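Local coordinates for MW1564 protein (Staphylococcus aureus, PDB 3NTV) that probably transfers a methyl group from S-adenosylmethionine to an acceptor hydroxyl, as a putative caffeoyl-CoA O-methyltransferase with a Rossmann fold, at residues N74-T80 against I96-E102; S86-S91 against Y118-V124. All coordinates share one frame; numbering follows the deposited sequence. Where two conformers were deposited one is given.

Contact 1. Residues N74-T80 against I96-E102; sequences NILEIGT and IHVTTIE. With SO4 (sulfate ion), chain C.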
loop_
_atom_site.group_PDB
_atom_site.type_symbol
_atom_site.label_atom_id
_atom_site.label_comp_id
_atom_site.label_asym_id
_atom_site.label_seq_id
_atom_site.Cartn_x
_atom_site.Cartn_y
_atom_site.Cartn_z
ATOM N N ASN A 74 -6.438 9.377 -15.863
ATOM C CA ASN A 74 -7.606 8.677 -16.407
ATOM C C ASN A 74 -7.779 7.365 -15.706
ATOM O O ASN A 74 -6.890 6.509 -15.757
ATOM C CB ASN A 74 -7.420 8.434 -17.916
ATOM C CG ASN A 74 -7.523 9.671 -18.779
ATOM O OD1 ASN A 74 -8.191 10.658 -18.448
ATOM N ND2 ASN A 74 -6.987 9.572 -19.985
ATOM N N ILE A 75 -8.944 7.190 -15.060
ATOM C CA ILE A 75 -9.245 5.968 -14.308
ATOM C C ILE A 75 -10.432 5.246 -14.923
ATOM O O ILE A 75 -11.428 5.886 -15.259
ATOM C CB ILE A 75 -9.530 6.309 -12.817
ATOM C CG1 ILE A 75 -8.316 7.022 -12.181
ATOM C CG2 ILE A 75 -9.909 5.078 -11.991
ATOM C CD1 ILE A 75 -8.656 7.787 -10.910
ATOM N N LEU A 76 -10.366 3.907 -14.960
ATOM C CA LEU A 76 -11.498 3.075 -15.389
ATOM C C LEU A 76 -11.860 2.204 -14.206
ATOM O O LEU A 76 -10.997 1.487 -13.692
ATOM C CB LEU A 76 -11.118 2.197 -16.603
ATOM C CG LEU A 76 -12.200 1.190 -17.069
ATOM C CD1 LEU A 76 -13.441 1.905 -17.556
ATOM C CD2 LEU A 76 -11.645 0.318 -18.205
ATOM N N GLU A 77 -13.118 2.262 -13.765
ATOM C CA GLU A 77 -13.592 1.458 -12.639
ATOM C C GLU A 77 -14.656 0.510 -13.127
ATOM O O GLU A 77 -15.527 0.896 -13.923
ATOM C CB GLU A 77 -14.240 2.314 -11.543
ATOM C CG GLU A 77 -13.433 3.472 -11.004
ATOM C CD GLU A 77 -14.216 4.196 -9.926
ATOM O OE1 GLU A 77 -13.708 4.295 -8.792
ATOM O OE2 GLU A 77 -15.372 4.592 -10.191
ATOM N N ILE A 78 -14.599 -0.739 -12.648
ATOM C CA ILE A 78 -15.607 -1.722 -13.031
ATOM C C ILE A 78 -16.501 -1.908 -11.813
ATOM O O ILE A 78 -16.126 -2.576 -10.839
ATOM C CB ILE A 78 -15.005 -3.052 -13.544
ATOM C CG1 ILE A 78 -13.881 -2.861 -14.613
ATOM C CG2 ILE A 78 -16.130 -3.995 -14.010
ATOM C CD1 ILE A 78 -14.231 -2.176 -15.891
ATOM N N GLY A 79 -17.633 -1.243 -11.843
ATOM C CA GLY A 79 -18.610 -1.327 -10.775
ATOM C C GLY A 79 -18.553 -0.191 -9.790
ATOM O O GLY A 79 -17.500 0.408 -9.550
ATOM N N THR A 80 -19.706 0.095 -9.216
ATOM C CA THR A 80 -19.891 1.075 -8.170
ATOM C C THR A 80 -21.180 0.825 -7.419
ATOM O O THR A 80 -22.146 0.288 -7.971
ATOM C CB THR A 80 -19.815 2.513 -8.689
ATOM O OG1 THR A 80 -19.700 3.352 -7.544
ATOM C CG2 THR A 80 -21.024 2.924 -9.558
ATOM N N ILE A 96 -8.541 15.036 -13.182
ATOM C CA ILE A 96 -8.782 13.582 -13.138
ATOM C C ILE A 96 -10.104 13.266 -13.792
ATOM O O ILE A 96 -11.097 13.951 -13.561
ATOM C CB ILE A 96 -8.697 13.013 -11.702
ATOM C CG1 ILE A 96 -7.215 12.968 -11.278
ATOM C CG2 ILE A 96 -9.338 11.588 -11.577
ATOM C CD1 ILE A 96 -6.993 12.773 -9.797
ATOM N N HIS A 97 -10.108 12.214 -14.594
ATOM C CA HIS A 97 -11.301 11.695 -15.244
ATOM C C HIS A 97 -11.544 10.291 -14.725
ATOM O O HIS A 97 -10.622 9.487 -14.712
ATOM C CB HIS A 97 -11.108 11.630 -16.785
ATOM C CG HIS A 97 -12.148 10.765 -17.444
ATOM N ND1 HIS A 97 -13.409 11.257 -17.728
ATOM C CD2 HIS A 97 -12.132 9.429 -17.694
ATOM C CE1 HIS A 97 -14.103 10.225 -18.192
ATOM N NE2 HIS A 97 -13.377 9.098 -18.171
ATOM N N VAL A 98 -12.804 9.945 -14.435
ATOM C CA VAL A 98 -13.136 8.581 -14.040
ATOM C C VAL A 98 -14.271 8.083 -14.942
ATOM O O VAL A 98 -15.309 8.750 -15.054
ATOM C CB VAL A 98 -13.573 8.478 -12.552
ATOM C CG1 VAL A 98 -13.855 7.014 -12.169
ATOM C CG2 VAL A 98 -12.523 9.089 -11.616
ATOM N N THR A 99 -14.070 6.917 -15.564
ATOM C CA THR A 99 -15.114 6.210 -16.289
ATOM C C THR A 99 -15.498 5.037 -15.372
ATOM O O THR A 99 -14.618 4.254 -14.971
ATOM C CB THR A 99 -14.652 5.731 -17.668
ATOM O OG1 THR A 99 -14.544 6.872 -18.521
ATOM C CG2 THR A 99 -15.682 4.795 -18.321
ATOM N N THR A 100 -16.800 4.942 -15.030
ATOM C CA THR A 100 -17.304 3.867 -14.168
ATOM C C THR A 100 -18.385 3.072 -14.887
ATOM O O THR A 100 -19.378 3.650 -15.334
ATOM C CB THR A 100 -17.823 4.422 -12.821
ATOM O OG1 THR A 100 -16.869 5.310 -12.258
ATOM C CG2 THR A 100 -18.090 3.326 -11.810
ATOM N N ILE A 101 -18.191 1.748 -14.991
ATOM C CA ILE A 101 -19.168 0.857 -15.627
ATOM C C ILE A 101 -20.010 0.251 -14.523
ATOM O O ILE A 101 -19.458 -0.317 -13.568
ATOM C CB ILE A 101 -18.485 -0.240 -16.485
ATOM C CG1 ILE A 101 -17.538 0.370 -17.556
ATOM C CG2 ILE A 101 -19.529 -1.229 -17.096
ATOM C CD1 ILE A 101 -16.594 -0.676 -18.264
ATOM N N GLU A 102 -21.337 0.294 -14.682
ATOM C CA GLU A 102 -22.236 -0.300 -13.711
ATOM C C GLU A 102 -23.499 -0.796 -14.393
ATOM O O GLU A 102 -24.081 -0.092 -15.219
ATOM C CB GLU A 102 -22.558 0.679 -12.561
ATOM C CG GLU A 102 -23.394 0.077 -11.421
ATOM C CD GLU A 102 -22.986 -1.283 -10.876
ATOM O OE1 GLU A 102 -21.796 -1.460 -10.523
ATOM O OE2 GLU A 102 -23.859 -2.178 -10.807
HETATM S S SO4 C . -18.237 2.847 -4.351
HETATM O O1 SO4 C . -17.420 3.544 -5.374
HETATM O O2 SO4 C . -19.471 3.600 -4.184
HETATM O O3 SO4 C . -18.544 1.478 -4.838
HETATM O O4 SO4 C . -17.415 2.718 -3.133
#

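Contact 2. Residues S86-S91 against Y118-V124; sequences SMQFAS and YHFENQV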
loop_
_atom_site.group_PDB
_atom_site.type_symbol
_atom_site.label_atom_id
_atom_site.label_comp_id
_atom_site.label_asym_id
_atom_site.label_seq_id
_atom_site.Cartn_x
_atom_site.Cartn_y
_atom_site.Cartn_z
ATOM N N SER A 86 -15.466 6.861 -7.166
ATOM C CA SER A 86 -15.332 7.731 -8.346
ATOM C C SER A 86 -15.133 9.181 -7.919
ATOM O O SER A 86 -14.210 9.837 -8.368
ATOM C CB SER A 86 -16.582 7.653 -9.218
ATOM O OG SER A 86 -16.931 6.316 -9.515
HETATM N N MSE A 87 -15.994 9.660 -7.015
HETATM C CA MSE A 87 -15.906 11.046 -6.544
HETATM C C MSE A 87 -14.681 11.276 -5.673
HETATM O O MSE A 87 -14.035 12.308 -5.801
HETATM C CB MSE A 87 -17.175 11.455 -5.816
HETATM C CG MSE A 87 -18.381 11.454 -6.740
HETATM SE SE MSE A 87 -19.994 12.066 -5.836
HETATM C CE MSE A 87 -20.171 10.643 -4.616
ATOM N N GLN A 88 -14.297 10.276 -4.846
ATOM C CA GLN A 88 -13.096 10.405 -4.028
ATOM C C GLN A 88 -11.861 10.559 -4.919
ATOM O O GLN A 88 -11.023 11.410 -4.659
ATOM C CB GLN A 88 -12.960 9.212 -3.061
ATOM C CG GLN A 88 -13.947 9.280 -1.892
ATOM C CD GLN A 88 -13.509 10.218 -0.784
ATOM O OE1 GLN A 88 -12.619 11.035 -0.950
ATOM N NE2 GLN A 88 -14.115 10.102 0.390
ATOM N N PHE A 89 -11.787 9.791 -6.015
ATOM C CA PHE A 89 -10.644 9.910 -6.930
ATOM C C PHE A 89 -10.681 11.252 -7.670
ATOM O O PHE A 89 -9.647 11.908 -7.789
ATOM C CB PHE A 89 -10.625 8.759 -7.951
ATOM C CG PHE A 89 -10.575 7.353 -7.377
ATOM C CD1 PHE A 89 -9.972 7.104 -6.150
ATOM C CD2 PHE A 89 -11.086 6.276 -8.090
ATOM C CE1 PHE A 89 -9.889 5.799 -5.641
ATOM C CE2 PHE A 89 -11.016 4.980 -7.572
ATOM C CZ PHE A 89 -10.423 4.758 -6.350
ATOM N N ALA A 90 -11.865 11.651 -8.177
ATOM C CA ALA A 90 -12.001 12.915 -8.907
ATOM C C ALA A 90 -11.698 14.118 -8.006
ATOM O O ALA A 90 -11.205 15.134 -8.499
ATOM C CB ALA A 90 -13.404 13.039 -9.479
ATOM N N SER A 91 -11.935 13.974 -6.674
ATOM C CA SER A 91 -11.682 15.064 -5.724
ATOM C C SER A 91 -10.218 15.426 -5.575
ATOM O O SER A 91 -9.900 16.506 -5.059
ATOM C CB SER A 91 -12.322 14.773 -4.367
ATOM O OG SER A 91 -11.537 13.838 -3.641
ATOM N N TYR A 118 -22.895 16.565 -5.713
ATOM C CA TYR A 118 -21.525 16.960 -5.391
ATOM C C TYR A 118 -20.743 17.611 -6.529
ATOM O O TYR A 118 -19.562 17.939 -6.366
ATOM C CB TYR A 118 -20.778 15.795 -4.706
ATOM C CG TYR A 118 -21.435 15.373 -3.405
ATOM C CD1 TYR A 118 -21.154 16.034 -2.214
ATOM C CD2 TYR A 118 -22.404 14.379 -3.383
ATOM C CE1 TYR A 118 -21.776 15.671 -1.019
ATOM C CE2 TYR A 118 -23.043 14.012 -2.196
ATOM C CZ TYR A 118 -22.738 14.674 -1.020
ATOM O OH TYR A 118 -23.365 14.312 0.149
ATOM N N HIS A 119 -21.418 17.878 -7.667
ATOM C CA HIS A 119 -20.842 18.623 -8.799
ATOM C C HIS A 119 -19.648 17.925 -9.461
ATOM O O HIS A 119 -18.665 18.576 -9.778
ATOM C CB HIS A 119 -20.488 20.082 -8.369
ATOM C CG HIS A 119 -21.600 20.738 -7.594
ATOM N ND1 HIS A 119 -22.808 21.036 -8.189
ATOM C CD2 HIS A 119 -21.659 21.083 -6.284
ATOM C CE1 HIS A 119 -23.562 21.571 -7.235
ATOM N NE2 HIS A 119 -22.914 21.622 -6.070
ATOM N N PHE A 120 -19.750 16.601 -9.676
ATOM C CA PHE A 120 -18.675 15.847 -10.317
ATOM C C PHE A 120 -19.042 15.322 -11.701
ATOM O O PHE A 120 -18.267 14.542 -12.232
ATOM C CB PHE A 120 -18.222 14.679 -9.426
ATOM C CG PHE A 120 -17.353 15.108 -8.273
ATOM C CD1 PHE A 120 -16.047 15.537 -8.489
ATOM C CD2 PHE A 120 -17.835 15.065 -6.969
ATOM C CE1 PHE A 120 -15.228 15.900 -7.410
ATOM C CE2 PHE A 120 -17.013 15.411 -5.894
ATOM C CZ PHE A 120 -15.727 15.839 -6.125
ATOM N N GLU A 121 -20.175 15.775 -12.308
ATOM C CA GLU A 121 -20.620 15.246 -13.606
ATOM C C GLU A 121 -19.686 15.512 -14.787
ATOM O O GLU A 121 -19.763 14.782 -15.781
ATOM C CB GLU A 121 -22.053 15.675 -13.960
ATOM C CG GLU A 121 -23.126 15.175 -13.007
ATOM C CD GLU A 121 -24.414 15.976 -13.130
ATOM O OE1 GLU A 121 -24.344 17.223 -13.077
ATOM O OE2 GLU A 121 -25.489 15.360 -13.308
ATOM N N ASN A 122 -18.787 16.510 -14.677
ATOM C CA ASN A 122 -17.810 16.780 -15.724
ATOM C C ASN A 122 -16.587 15.860 -15.600
ATOM O O ASN A 122 -15.890 15.650 -16.586
ATOM C CB ASN A 122 -17.360 18.258 -15.676
ATOM C CG ASN A 122 -16.744 18.686 -14.372
ATOM O OD1 ASN A 122 -17.238 18.361 -13.283
ATOM N ND2 ASN A 122 -15.726 19.545 -14.462
ATOM N N GLN A 123 -16.292 15.354 -14.387
ATOM C CA GLN A 123 -15.119 14.508 -14.207
ATOM C C GLN A 123 -15.434 13.020 -14.253
ATOM O O GLN A 123 -14.524 12.225 -14.524
ATOM C CB GLN A 123 -14.450 14.797 -12.855
ATOM C CG GLN A 123 -13.761 16.160 -12.827
ATOM C CD GLN A 123 -12.943 16.305 -11.577
ATOM O OE1 GLN A 123 -11.852 15.715 -11.427
ATOM N NE2 GLN A 123 -13.456 17.069 -10.650
ATOM N N VAL A 124 -16.681 12.631 -13.926
ATOM C CA VAL A 124 -17.059 11.217 -13.861
ATOM C C VAL A 124 -18.113 10.869 -14.907
ATOM O O VAL A 124 -19.149 11.530 -14.985
ATOM C CB VAL A 124 -17.544 10.814 -12.435
ATOM C CG1 VAL A 124 -17.901 9.318 -12.342
ATOM C CG2 VAL A 124 -16.523 11.213 -11.369
#

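Contact 1. Residues N74-T80 against I96-E102
Past the end of strand 74-78, Gly79 turns to a positive phi and Thr80 offers its backbone N to the carboxylate of Glu102, at a distance of 2.9 Å from Thr80 N to Glu102 OE1. These are the carboxyl ends of two neighbouring parallel strands of a Rossmann-type methyltransferase sheet, joined by a beta-alpha-beta crossover, where such enzymes usually bind S-adenosylmethionine. The Glu102 chain leaves anti to its own N but bends at chi2 (46°), which folds OE1 back onto the turn. The donor reaches OE1 on the anti side, 24° out of the carboxylate plane, while OE2 takes the N of Asn104. Gly79 N also meets Ile101 O at 2.7 Å, through a bent bond of 131°. Thr80 OG1 receives the N of Gly83 and has a weak 3.2 Å bond to O1 of a sulfate, probably from the crystallisation liquor, which the following turn cradles with backbone NH groups and which may mark an anion-binding pocket. Before the turn, four regular parallel bonds alternate between the strands, from Ile75 N to His97 O through to Ile101 N to Glu77 O. In the conformer described, Thr100 OG1 donates to the anti lone pair of Glu77 OE2; Ser86 OG also bonds OE2, and Ser85 OG takes OE1, so both oxygens of this buried carboxylate have partners. On the other face Ile78 and Ile101 lie side by side, both touching Tyr162, their CD1 atoms 3.7 Å apart. At the strand start, Ile75 CD1 touches two methyls, 3.9 Å from Ile96 CG2 and 4.1 Å from Val98 CG2.

Contact 2. Residues S86-S91 against Y118-V124
The carbonyl oxygen of Phe120 is gripped by two backbone donors, Gln123 N and Val124 N, each 3.0 Å from Phe120 O, closing a compact turn; the Phe120 ring lies against helix 84-90. Phe120 CG stands beside its own N (chi1 -76°), which lays one side of the ring on both Met87, at CD2, and Ala90, at CD1. Met87, modelled as selenomethionine, crosses the ring obliquely: its CG lies 3.7 Å from Phe120 CD2, and its carbonyl O sits over one face, offset toward the rim. At the end of its bent chain the Met87 selenium makes Met-aromatic contacts with two rings, 5.1 Å from the Tyr118 centroid and 5.0 Å from that of Phe120. Both approaches are oblique, 57° off the normal of Tyr118 and 64° off that of Phe120. On the adjacent turn of the helix, the Ala90 methyl comes within 3.8 Å of Phe120 CD1 and 4.1 Å of Val124 CG2. Val124 reaches the other end of the segment with its second branch, CG1 lying 3.8 Å from Ser86 CB. Ile40 touches both Met87 and Tyr118, while Leu115 of helix 105-117 touches Met87 and Val124. Helix 105-117 itself ends in a Schellman motif whose C-prime residue, His119, has positive phi. The whole is the apolar seam of a Rossmann-type alpha/beta domain, where a crossover helix packs on the helix-to-strand loop that leads into the edge strand of the sheet within this chain.

In the fold
From the N terminus, strand 74-78 comes first, then helix 84-90, strand 97-102, helix 105-117 and strand 124-128. Contact 1 closes the short loop around helix 84-90, and contact 2 closes a longer one around strand 97-102 and helix 105-117. Because the segments alternate along the chain, the two closures cross: the helix enclosed by contact 1 provides one side of contact 2, and the second strand of contact 1 lies within the loop of contact 2. They meet where Gln123 O probably accepts from Val98 N, 2.9 Å away, and where Glu77 meets Ser86. Together they tie three neighbouring parallel strands and the helix on one face into the first half of the Rossmann fold.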